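Local coordinates for protein putative mandelate racemase (Zymomonas mobilis, PDB 2OX4) that binds magnesium and probably acts as a lyase, perhaps a dehydratase, of the mandelate racemase group in the enolase superfamily, at residues 132-144 and 341-353. Numbering follows the deposited sequence.
Sequences QLQFGWGKERKSK and HEHHQKTLLPEYE
L348 CD1 stands over the centre of the W137 six-membered ring, 3.7 Å from its centroid, in a CH-pi contact; H343 O meets the ring edge in plane, 3.3 Å from W137 CH2. L348 CD1 also presses on G138 CA at 3.4 Å. The F135 ring carries R141 NH2 near the rim of one face and Q134 CG over the centre of the other. H344 has K346 CD against one face and K346 N in plane at ND1 (3.1 Å), a bond that fixes the ring's rotation. Q345 bridges the two segments: with CG between backbone N and carbonyl carbon (chi1 69°), the bent chain delivers its amide to the 132-144 loop. Q345 NE2 gives G136 O a nearly straight bond of 3.2 Å (171°), in the carbonyl plane, while Q345 OE1 takes a weak one from R141 NH1 (2.9 Å). A leucine here would probably leave G136 O without this donor and R141 freer to turn. A water appears to accept from Q132 NE2 and donate to E342 OE2, itself hydrogen-bonded to S131 and salt-bridged to K166; the Q132 side chain lies about 4 Å (nearest atoms) from the magnesium held by E215, E241 and E267. The loop after strand 126-131 thus meets the end of strand 341-344 and the 3-10 turn beyond. L348 CB and L349 CD2 cover G138 O, buried without a partner, a cost that the Q345 bonds and W137/L348 packing probably repay.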
loop_
_atom_site.group_PDB
_atom_site.type_symbol
_atom_site.label_atom_id
_atom_site.label_comp_id
_atom_site.label_asym_id
_atom_site.label_seq_id
_atom_site.Cartn_x
_atom_site.Cartn_y
_atom_site.Cartn_z
ATOM N N GLN C 132 -24.928 29.442 -10.023
ATOM C CA GLN C 132 -26.140 29.096 -9.262
ATOM C C GLN C 132 -27.397 29.564 -10.002
ATOM O O GLN C 132 -28.201 30.330 -9.465
ATOM C CB GLN C 132 -26.103 29.598 -7.795
ATOM C CG GLN C 132 -24.790 29.298 -7.014
ATOM C CD GLN C 132 -24.540 27.814 -6.733
ATOM O OE1 GLN C 132 -25.345 26.952 -7.083
ATOM N NE2 GLN C 132 -23.419 27.517 -6.068
ATOM N N LEU C 133 -27.534 29.096 -11.243
ATOM C CA LEU C 133 -28.655 29.466 -12.122
ATOM C C LEU C 133 -30.005 29.062 -11.549
ATOM O O LEU C 133 -31.023 29.684 -11.855
ATOM C CB LEU C 133 -28.520 28.806 -13.495
ATOM C CG LEU C 133 -27.344 29.072 -14.431
ATOM C CD1 LEU C 133 -27.518 28.198 -15.671
ATOM C CD2 LEU C 133 -27.218 30.537 -14.799
ATOM N N GLN C 134 -30.012 28.013 -10.728
ATOM C CA GLN C 134 -31.251 27.525 -10.117
ATOM C C GLN C 134 -31.926 28.537 -9.171
ATOM O O GLN C 134 -33.075 28.338 -8.775
ATOM C CB GLN C 134 -31.020 26.164 -9.437
ATOM C CG GLN C 134 -30.320 26.230 -8.088
ATOM C CD GLN C 134 -28.803 26.361 -8.178
ATOM O OE1 GLN C 134 -28.221 26.364 -9.265
ATOM N NE2 GLN C 134 -28.154 26.466 -7.016
ATOM N N PHE C 135 -31.220 29.615 -8.819
ATOM C CA PHE C 135 -31.781 30.688 -7.985
ATOM C C PHE C 135 -32.140 31.939 -8.797
ATOM O O PHE C 135 -32.501 32.979 -8.230
ATOM C CB PHE C 135 -30.816 31.078 -6.863
ATOM C CG PHE C 135 -30.606 29.998 -5.845
ATOM C CD1 PHE C 135 -31.688 29.309 -5.310
ATOM C CD2 PHE C 135 -29.323 29.665 -5.421
ATOM C CE1 PHE C 135 -31.496 28.308 -4.366
ATOM C CE2 PHE C 135 -29.122 28.664 -4.481
ATOM C CZ PHE C 135 -30.212 27.984 -3.955
ATOM N N GLY C 136 -32.029 31.830 -10.116
ATOM C CA GLY C 136 -32.261 32.957 -11.012
ATOM C C GLY C 136 -30.999 33.740 -11.334
ATOM O O GLY C 136 -30.202 34.067 -10.440
ATOM N N TRP C 137 -30.822 34.043 -12.616
ATOM C CA TRP C 137 -29.841 35.032 -13.052
ATOM C C TRP C 137 -30.543 36.355 -13.406
ATOM O O TRP C 137 -30.685 36.683 -14.579
ATOM C CB TRP C 137 -29.061 34.481 -14.255
ATOM C CG TRP C 137 -27.777 35.222 -14.501
ATOM C CD1 TRP C 137 -27.525 36.113 -15.500
ATOM C CD2 TRP C 137 -26.576 35.143 -13.718
ATOM N NE1 TRP C 137 -26.245 36.596 -15.391
ATOM C CE2 TRP C 137 -25.639 36.019 -14.303
ATOM C CE3 TRP C 137 -26.204 34.416 -12.577
ATOM C CZ2 TRP C 137 -24.350 36.187 -13.794
ATOM C CZ3 TRP C 137 -24.921 34.586 -12.070
ATOM C CH2 TRP C 137 -24.011 35.466 -12.679
ATOM N N GLY C 138 -30.956 37.138 -12.407
ATOM C CA GLY C 138 -30.037 37.874 -11.553
ATOM C C GLY C 138 -30.590 38.480 -10.272
ATOM O O GLY C 138 -30.235 38.036 -9.181
ATOM N N LYS C 139 -31.434 39.505 -10.386
ATOM C CA LYS C 139 -31.648 40.418 -9.250
ATOM C C LYS C 139 -32.893 40.200 -8.379
ATOM O O LYS C 139 -33.045 40.845 -7.333
ATOM C CB LYS C 139 -31.464 41.885 -9.648
ATOM C CG LYS C 139 -32.707 42.608 -10.119
ATOM C CD LYS C 139 -32.439 44.104 -10.175
ATOM C CE LYS C 139 -31.425 44.448 -11.265
ATOM N NZ LYS C 139 -30.411 45.440 -10.810
ATOM N N GLU C 140 -33.765 39.287 -8.792
ATOM C CA GLU C 140 -34.636 38.599 -7.843
ATOM C C GLU C 140 -34.228 37.139 -7.654
ATOM O O GLU C 140 -34.199 36.351 -8.605
ATOM C CB GLU C 140 -36.121 38.732 -8.212
ATOM C CG GLU C 140 -36.442 38.537 -9.688
ATOM C CD GLU C 140 -37.858 38.037 -9.915
ATOM O OE1 GLU C 140 -38.753 38.876 -10.157
ATOM O OE2 GLU C 140 -38.077 36.805 -9.847
ATOM N N ARG C 141 -33.890 36.796 -6.416
ATOM C CA ARG C 141 -33.576 35.421 -6.052
ATOM C C ARG C 141 -34.861 34.614 -5.910
ATOM O O ARG C 141 -35.715 34.927 -5.067
ATOM C CB ARG C 141 -32.781 35.397 -4.746
ATOM C CG ARG C 141 -32.247 34.036 -4.350
ATOM C CD ARG C 141 -31.339 34.190 -3.152
ATOM N NE ARG C 141 -31.005 32.911 -2.537
ATOM C CZ ARG C 141 -29.785 32.385 -2.516
ATOM N NH1 ARG C 141 -28.765 33.024 -3.086
ATOM N NH2 ARG C 141 -29.587 31.213 -1.923
ATOM N N LYS C 142 -34.998 33.589 -6.750
ATOM C CA LYS C 142 -36.165 32.714 -6.733
ATOM C C LYS C 142 -35.791 31.352 -7.286
ATOM O O LYS C 142 -35.261 31.249 -8.395
ATOM C CB LYS C 142 -37.312 33.307 -7.554
ATOM C CG LYS C 142 -38.683 32.792 -7.127
ATOM C CD LYS C 142 -39.760 33.165 -8.130
ATOM C CE LYS C 142 -41.084 32.495 -7.789
ATOM N NZ LYS C 142 -42.059 32.611 -8.910
ATOM N N SER C 143 -36.065 30.306 -6.510
ATOM C CA SER C 143 -35.690 28.949 -6.905
ATOM C C SER C 143 -36.503 28.447 -8.094
ATOM O O SER C 143 -37.702 28.722 -8.200
ATOM C CB SER C 143 -35.796 27.984 -5.717
ATOM O OG SER C 143 -37.079 28.051 -5.115
ATOM N N LYS C 144 -35.848 27.718 -8.989
ATOM C CA LYS C 144 -36.490 27.218 -10.215
ATOM C C LYS C 144 -36.852 25.737 -10.150
ATOM O O LYS C 144 -36.086 24.915 -9.644
ATOM C CB LYS C 144 -35.614 27.455 -11.451
ATOM C CG LYS C 144 -35.058 28.871 -11.599
ATOM C CD LYS C 144 -36.166 29.891 -11.846
ATOM C CE LYS C 144 -35.608 31.305 -11.850
ATOM N NZ LYS C 144 -36.476 32.239 -11.083
ATOM N N HIS C 341 -13.287 31.707 -12.935
ATOM C CA HIS C 341 -13.766 32.484 -11.786
ATOM C C HIS C 341 -15.286 32.338 -11.599
ATOM O O HIS C 341 -16.056 32.424 -12.555
ATOM C CB HIS C 341 -13.387 33.967 -11.934
ATOM C CG HIS C 341 -13.890 34.821 -10.809
ATOM N ND1 HIS C 341 -13.140 35.081 -9.683
ATOM C CD2 HIS C 341 -15.080 35.442 -10.622
ATOM C CE1 HIS C 341 -13.840 35.835 -8.855
ATOM N NE2 HIS C 341 -15.022 36.069 -9.400
ATOM N N GLU C 342 -15.705 32.113 -10.359
ATOM C CA GLU C 342 -17.113 31.974 -10.022
ATOM C C GLU C 342 -17.721 33.348 -9.782
ATOM O O GLU C 342 -17.274 34.092 -8.893
ATOM C CB GLU C 342 -17.270 31.158 -8.742
ATOM C CG GLU C 342 -18.716 31.059 -8.300
ATOM C CD GLU C 342 -18.919 30.177 -7.081
ATOM O OE1 GLU C 342 -17.975 30.002 -6.270
ATOM O OE2 GLU C 342 -20.045 29.668 -6.934
ATOM N N HIS C 343 -18.755 33.680 -10.550
ATOM C CA HIS C 343 -19.477 34.922 -10.277
ATOM C C HIS C 343 -20.894 34.619 -9.816
ATOM O O HIS C 343 -21.731 34.166 -10.604
ATOM C CB HIS C 343 -19.456 35.870 -11.484
ATOM C CG HIS C 343 -20.013 37.227 -11.180
ATOM N ND1 HIS C 343 -19.516 38.026 -10.170
ATOM C CD2 HIS C 343 -21.036 37.919 -11.740
ATOM C CE1 HIS C 343 -20.204 39.156 -10.127
ATOM N NE2 HIS C 343 -21.140 39.109 -11.057
ATOM N N HIS C 344 -21.130 34.841 -8.519
ATOM C CA HIS C 344 -22.314 34.329 -7.841
ATOM C C HIS C 344 -23.480 35.258 -8.091
ATOM O O HIS C 344 -23.316 36.489 -8.125
ATOM C CB HIS C 344 -22.065 34.188 -6.338
ATOM C CG HIS C 344 -22.993 33.230 -5.657
ATOM N ND1 HIS C 344 -24.338 33.485 -5.487
ATOM C CD2 HIS C 344 -22.765 32.024 -5.081
ATOM C CE1 HIS C 344 -24.901 32.477 -4.844
ATOM N NE2 HIS C 344 -23.968 31.577 -4.585
ATOM N N GLN C 345 -24.655 34.658 -8.267
ATOM C CA GLN C 345 -25.895 35.406 -8.490
ATOM C C GLN C 345 -26.248 36.395 -7.369
ATOM O O GLN C 345 -26.866 37.433 -7.625
ATOM C CB GLN C 345 -27.064 34.460 -8.819
ATOM C CG GLN C 345 -27.561 33.571 -7.668
ATOM C CD GLN C 345 -28.567 34.277 -6.762
ATOM O OE1 GLN C 345 -28.351 34.397 -5.557
ATOM N NE2 GLN C 345 -29.664 34.761 -7.346
ATOM N N LYS C 346 -25.843 36.086 -6.134
ATOM C CA LYS C 346 -26.142 36.958 -4.993
ATOM C C LYS C 346 -25.586 38.382 -5.169
ATOM O O LYS C 346 -26.178 39.339 -4.686
ATOM C CB LYS C 346 -25.674 36.325 -3.673
ATOM C CG LYS C 346 -24.209 36.581 -3.332
ATOM C CD LYS C 346 -23.504 35.332 -2.887
ATOM C CE LYS C 346 -23.641 35.137 -1.416
ATOM N NZ LYS C 346 -23.692 33.684 -1.060
ATOM N N THR C 347 -24.480 38.519 -5.902
ATOM C CA THR C 347 -23.831 39.824 -6.105
ATOM C C THR C 347 -24.679 40.742 -6.979
ATOM O O THR C 347 -24.431 41.951 -7.054
ATOM C CB THR C 347 -22.424 39.690 -6.752
ATOM O OG1 THR C 347 -22.560 39.326 -8.130
ATOM C CG2 THR C 347 -21.588 38.637 -6.035
ATOM N N LEU C 348 -25.672 40.152 -7.638
ATOM C CA LEU C 348 -26.621 40.894 -8.465
ATOM C C LEU C 348 -27.788 41.517 -7.676
ATOM O O LEU C 348 -28.561 42.307 -8.224
ATOM C CB LEU C 348 -27.130 40.012 -9.617
ATOM C CG LEU C 348 -26.053 39.219 -10.383
ATOM C CD1 LEU C 348 -26.641 38.062 -11.173
ATOM C CD2 LEU C 348 -25.185 40.108 -11.275
ATOM N N LEU C 349 -27.905 41.175 -6.395
ATOM C CA LEU C 349 -29.002 41.674 -5.560
ATOM C C LEU C 349 -28.597 42.983 -4.873
ATOM O O LEU C 349 -27.436 43.140 -4.483
ATOM C CB LEU C 349 -29.413 40.622 -4.521
ATOM C CG LEU C 349 -29.456 39.139 -4.922
ATOM C CD1 LEU C 349 -29.578 38.263 -3.687
ATOM C CD2 LEU C 349 -30.592 38.841 -5.904
ATOM N N PRO C 350 -29.546 43.935 -4.731
ATOM C CA PRO C 350 -29.306 45.217 -4.032
ATOM C C PRO C 350 -28.851 45.110 -2.559
ATOM O O PRO C 350 -28.164 46.008 -2.063
ATOM C CB PRO C 350 -30.669 45.913 -4.106
ATOM C CG PRO C 350 -31.351 45.293 -5.293
ATOM C CD PRO C 350 -30.919 43.857 -5.270
ATOM N N GLU C 351 -29.238 44.037 -1.865
ATOM C CA GLU C 351 -28.802 43.826 -0.471
ATOM C C GLU C 351 -27.290 43.595 -0.369
ATOM O O GLU C 351 -26.674 43.868 0.668
ATOM C CB GLU C 351 -29.534 42.643 0.154
ATOM C CG GLU C 351 -29.373 41.307 -0.591
ATOM C CD GLU C 351 -30.527 40.383 -0.314
ATOM O OE1 GLU C 351 -30.296 39.171 -0.107
ATOM O OE2 GLU C 351 -31.671 40.881 -0.278
ATOM N N TYR C 352 -26.704 43.081 -1.444
ATOM C CA TYR C 352 -25.254 42.919 -1.515
ATOM C C TYR C 352 -24.545 44.148 -2.096
ATOM O O TYR C 352 -23.516 44.577 -1.567
ATOM C CB TYR C 352 -24.874 41.608 -2.215
ATOM C CG TYR C 352 -24.761 40.449 -1.236
ATOM C CD1 TYR C 352 -25.804 39.536 -1.064
ATOM C CD2 TYR C 352 -23.615 40.294 -0.454
ATOM C CE1 TYR C 352 -25.693 38.479 -0.140
ATOM C CE2 TYR C 352 -23.496 39.258 0.457
ATOM C CZ TYR C 352 -24.531 38.354 0.616
ATOM O OH TYR C 352 -24.381 37.330 1.533
ATOM N N GLU C 353 -25.111 44.742 -3.146
ATOM C CA GLU C 353 -24.551 45.975 -3.726
ATOM C C GLU C 353 -24.321 47.128 -2.742
ATOM O O GLU C 353 -23.341 47.850 -2.867
ATOM C CB GLU C 353 -25.380 46.461 -4.920
ATOM C CG GLU C 353 -25.431 45.478 -6.075
ATOM C CD GLU C 353 -26.544 45.784 -7.072
ATOM O OE1 GLU C 353 -26.491 46.854 -7.722
ATOM O OE2 GLU C 353 -27.468 44.947 -7.211
HETATM O O HOH W 1 -21.186 29.443 -4.740
#